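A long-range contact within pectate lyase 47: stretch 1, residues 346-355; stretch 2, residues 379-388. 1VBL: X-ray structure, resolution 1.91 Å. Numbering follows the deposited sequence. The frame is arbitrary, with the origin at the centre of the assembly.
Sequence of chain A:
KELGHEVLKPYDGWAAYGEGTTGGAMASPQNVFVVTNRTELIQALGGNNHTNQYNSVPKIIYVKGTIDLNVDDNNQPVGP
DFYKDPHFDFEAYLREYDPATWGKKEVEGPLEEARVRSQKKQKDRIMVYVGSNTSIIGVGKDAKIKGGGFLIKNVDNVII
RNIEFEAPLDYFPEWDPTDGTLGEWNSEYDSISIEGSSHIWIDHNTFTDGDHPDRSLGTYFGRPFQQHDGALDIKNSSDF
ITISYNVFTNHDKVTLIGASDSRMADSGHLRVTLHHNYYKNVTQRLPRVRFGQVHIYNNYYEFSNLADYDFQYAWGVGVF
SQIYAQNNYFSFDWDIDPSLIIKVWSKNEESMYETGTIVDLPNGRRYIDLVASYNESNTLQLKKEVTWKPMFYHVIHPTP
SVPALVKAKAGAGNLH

Stretch 1 (346-355) SKNEESMYET
Stretch 2 379-388: TLQLKKEVTW

The two stretches meet as a short parallel β-pairing, extended by a water bridge at one end and by a salt bridge and a CH-π contact at the other, burying 837 Å² in all. The register sets Ser-351 beside Lys-383 (CA-CA 4.8 Å) and Met-352 beside Lys-384 (CA-CA 5.3 Å). Backbones are extended, with phi/psi of -118/144 at Ser-351, -157/157 at Met-352, -94/123 at Lys-383 and -90/112 at Lys-384. Three hydrogen bonds fix the pairing: Lys-383 N to Glu-350 O (3.0 Å, 166°), Met-352 N to Lys-383 O (3.1 Å, 159°) and Glu-385 N to Met-352 O (3.1 Å, 151°). Before them, one water accepts from Glu-350 N (2.8 Å) and donates to Gln-381 O (2.8 Å), filling a gap too wide for direct bonding, since Glu-350 N and Gln-381 O stand 4.3 Å apart.

Ser-351 and Lys-383 project from one face of the sheet. There the compact Ser-351 (m) donates from OG to Glu-385 OE2 at 2.6 Å; Glu-385 starts away but, with chi1 p and chi2 t, its end returns. On the face of Met-352 and Lys-384, buried Met-352 (p, t, m) places SD 3.4 Å from Leu-382 CD2, an apolar pairing suited to the interior; Leu-382 is t, p. Lys-384 (t, t, m, t) reaches along the partner strand, its NZ donating to Glu-354 O at 3.1 Å and salt-bridging Glu-354 OE1 at 3.0 Å, so the ammonium's charge is met beside the buried glutamate.

Tyr-353 (chi1 -171°, chi2 65°) receives Val-386 CG2 over one ring face, 3.8 Å from the ring centroid and 19° off the normal. At the other end Leu-380 (t, p) points toward stretch 1, its CD2 3.1 Å from Ser-346 O, covering the loop backbone with a branched apolar side chain.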

# COMPACT_ATOMS: atom_id res chain seq x y z
N SER A 346 -19.90 1.24 6.65
CA SER A 346 -20.78 2.34 6.23
C SER A 346 -22.10 2.28 6.99
O SER A 346 -22.36 1.32 7.71
CB SER A 346 -21.06 2.24 4.73
OG SER A 346 -21.94 3.27 4.31
N LYS A 347 -22.91 3.32 6.84
CA LYS A 347 -24.21 3.37 7.49
C LYS A 347 -25.31 3.22 6.45
O LYS A 347 -26.49 3.13 6.79
CB LYS A 347 -24.38 4.69 8.24
CG LYS A 347 -23.41 4.86 9.39
CD LYS A 347 -23.61 6.19 10.11
CE LYS A 347 -22.67 6.31 11.29
NZ LYS A 347 -22.87 7.59 12.03
N ASN A 348 -24.92 3.19 5.18
CA ASN A 348 -25.89 3.06 4.10
C ASN A 348 -25.69 1.79 3.31
O ASN A 348 -24.65 1.13 3.42
CB ASN A 348 -25.78 4.25 3.14
CG ASN A 348 -26.08 5.57 3.81
OD1 ASN A 348 -27.17 5.77 4.35
ND2 ASN A 348 -25.12 6.48 3.77
N GLU A 349 -26.70 1.43 2.52
CA GLU A 349 -26.62 0.27 1.66
C GLU A 349 -25.69 0.68 0.54
O GLU A 349 -26.11 1.41 -0.36
CB GLU A 349 -27.97 -0.07 1.05
CG GLU A 349 -28.80 -1.08 1.80
CD GLU A 349 -29.85 -1.72 0.91
OE1 GLU A 349 -30.67 -0.97 0.33
OE2 GLU A 349 -29.84 -2.96 0.78
N GLU A 350 -24.44 0.25 0.59
CA GLU A 350 -23.50 0.60 -0.46
C GLU A 350 -23.74 -0.32 -1.65
O GLU A 350 -24.38 -1.36 -1.53
CB GLU A 350 -22.06 0.45 0.03
CG GLU A 350 -21.67 1.38 1.17
CD GLU A 350 -21.80 2.86 0.83
OE1 GLU A 350 -21.91 3.19 -0.38
OE2 GLU A 350 -21.80 3.69 1.76
N SER A 351 -23.23 0.08 -2.81
CA SER A 351 -23.38 -0.72 -4.01
C SER A 351 -22.02 -1.15 -4.52
O SER A 351 -21.04 -0.41 -4.40
CB SER A 351 -24.09 0.08 -5.11
OG SER A 351 -25.41 0.42 -4.74
N MET A 352 -21.94 -2.35 -5.05
CA MET A 352 -20.70 -2.85 -5.63
C MET A 352 -21.10 -3.92 -6.62
O MET A 352 -22.20 -4.47 -6.55
CB MET A 352 -19.77 -3.43 -4.55
CG MET A 352 -19.96 -4.90 -4.20
SD MET A 352 -18.66 -5.54 -3.08
CE MET A 352 -17.43 -6.10 -4.24
N TYR A 353 -20.23 -4.18 -7.58
CA TYR A 353 -20.52 -5.23 -8.52
C TYR A 353 -19.41 -6.25 -8.38
O TYR A 353 -18.25 -5.89 -8.16
CB TYR A 353 -20.57 -4.71 -9.96
CG TYR A 353 -21.09 -5.77 -10.90
CD1 TYR A 353 -22.40 -6.24 -10.79
CD2 TYR A 353 -20.26 -6.35 -11.85
CE1 TYR A 353 -22.87 -7.27 -11.60
CE2 TYR A 353 -20.72 -7.38 -12.67
CZ TYR A 353 -22.02 -7.84 -12.54
OH TYR A 353 -22.47 -8.86 -13.34
N GLU A 354 -19.77 -7.51 -8.49
CA GLU A 354 -18.81 -8.59 -8.35
C GLU A 354 -19.26 -9.75 -9.23
O GLU A 354 -20.44 -10.09 -9.26
CB GLU A 354 -18.75 -9.04 -6.89
CG GLU A 354 -17.88 -10.26 -6.67
CD GLU A 354 -18.63 -11.39 -5.99
OE1 GLU A 354 -19.82 -11.20 -5.64
OE2 GLU A 354 -18.03 -12.47 -5.79
N THR A 355 -18.31 -10.35 -9.93
CA THR A 355 -18.62 -11.48 -10.79
C THR A 355 -17.38 -12.32 -11.06
O THR A 355 -16.26 -11.82 -10.97
CB THR A 355 -19.21 -11.01 -12.13
OG1 THR A 355 -19.75 -12.13 -12.83
CG2 THR A 355 -18.14 -10.35 -12.99
N THR A 379 -25.50 -8.12 8.94
CA THR A 379 -26.63 -7.23 9.14
C THR A 379 -26.79 -6.24 8.00
O THR A 379 -27.62 -6.44 7.12
CB THR A 379 -26.49 -6.45 10.47
OG1 THR A 379 -25.23 -5.78 10.50
CG2 THR A 379 -26.59 -7.41 11.65
N LEU A 380 -25.99 -5.17 8.01
CA LEU A 380 -26.06 -4.17 6.95
C LEU A 380 -25.83 -4.86 5.61
O LEU A 380 -24.78 -5.46 5.39
CB LEU A 380 -25.00 -3.08 7.16
CG LEU A 380 -24.96 -2.01 6.06
CD1 LEU A 380 -26.34 -1.36 5.94
CD2 LEU A 380 -23.91 -0.97 6.38
N GLN A 381 -26.82 -4.77 4.73
CA GLN A 381 -26.74 -5.41 3.42
C GLN A 381 -25.98 -4.63 2.36
O GLN A 381 -25.87 -3.40 2.40
CB GLN A 381 -28.16 -5.70 2.91
CG GLN A 381 -28.94 -6.62 3.82
CD GLN A 381 -28.35 -8.02 3.85
OE1 GLN A 381 -28.53 -8.80 2.91
NE2 GLN A 381 -27.65 -8.34 4.93
N LEU A 382 -25.45 -5.38 1.40
CA LEU A 382 -24.69 -4.81 0.30
C LEU A 382 -25.50 -5.08 -0.96
O LEU A 382 -25.94 -6.21 -1.20
CB LEU A 382 -23.33 -5.50 0.22
CG LEU A 382 -22.28 -4.98 -0.76
CD1 LEU A 382 -21.99 -3.52 -0.48
CD2 LEU A 382 -21.01 -5.82 -0.61
N LYS A 383 -25.70 -4.05 -1.78
CA LYS A 383 -26.46 -4.22 -3.00
C LYS A 383 -25.55 -4.51 -4.19
O LYS A 383 -24.63 -3.74 -4.47
CB LYS A 383 -27.27 -2.95 -3.29
CG LYS A 383 -28.30 -2.62 -2.22
CD LYS A 383 -29.15 -1.42 -2.61
CE LYS A 383 -28.31 -0.16 -2.76
NZ LYS A 383 -29.15 1.03 -3.06
N LYS A 384 -25.78 -5.63 -4.86
CA LYS A 384 -24.97 -5.96 -6.03
C LYS A 384 -25.67 -5.36 -7.23
O LYS A 384 -26.77 -5.78 -7.61
CB LYS A 384 -24.84 -7.47 -6.22
CG LYS A 384 -24.12 -7.83 -7.52
CD LYS A 384 -23.88 -9.33 -7.69
CE LYS A 384 -22.80 -9.84 -6.76
NZ LYS A 384 -22.38 -11.21 -7.15
N GLU A 385 -25.04 -4.35 -7.83
CA GLU A 385 -25.61 -3.69 -8.99
C GLU A 385 -24.54 -2.90 -9.72
O GLU A 385 -23.53 -2.50 -9.13
CB GLU A 385 -26.74 -2.75 -8.55
CG GLU A 385 -26.26 -1.48 -7.87
CD GLU A 385 -27.40 -0.54 -7.52
OE1 GLU A 385 -28.31 -0.36 -8.36
OE2 GLU A 385 -27.38 0.04 -6.41
N VAL A 386 -24.76 -2.69 -11.01
CA VAL A 386 -23.82 -1.94 -11.83
C VAL A 386 -24.17 -0.46 -11.82
O VAL A 386 -25.23 -0.07 -12.32
CB VAL A 386 -23.84 -2.43 -13.29
CG1 VAL A 386 -22.90 -1.59 -14.14
CG2 VAL A 386 -23.43 -3.90 -13.35
N THR A 387 -23.30 0.36 -11.24
CA THR A 387 -23.52 1.80 -11.18
C THR A 387 -22.60 2.49 -12.18
O THR A 387 -22.78 3.66 -12.51
CB THR A 387 -23.26 2.37 -9.77
OG1 THR A 387 -21.99 1.91 -9.30
CG2 THR A 387 -24.35 1.93 -8.81
N TRP A 388 -21.59 1.76 -12.64
CA TRP A 388 -20.64 2.26 -13.62
C TRP A 388 -20.03 1.06 -14.33
O TRP A 388 -20.07 -0.06 -13.82
CB TRP A 388 -19.54 3.10 -12.95
CG TRP A 388 -18.62 2.33 -12.04
CD1 TRP A 388 -18.94 1.74 -10.86
CD2 TRP A 388 -17.22 2.08 -12.25
NE1 TRP A 388 -17.83 1.15 -10.30
CE2 TRP A 388 -16.76 1.34 -11.14
CE3 TRP A 388 -16.31 2.41 -13.27
CZ2 TRP A 388 -15.43 0.93 -11.01
CZ3 TRP A 388 -14.98 2.00 -13.14
CH2 TRP A 388 -14.56 1.27 -12.02
O HOH W 1 -23.74 -1.63 2.58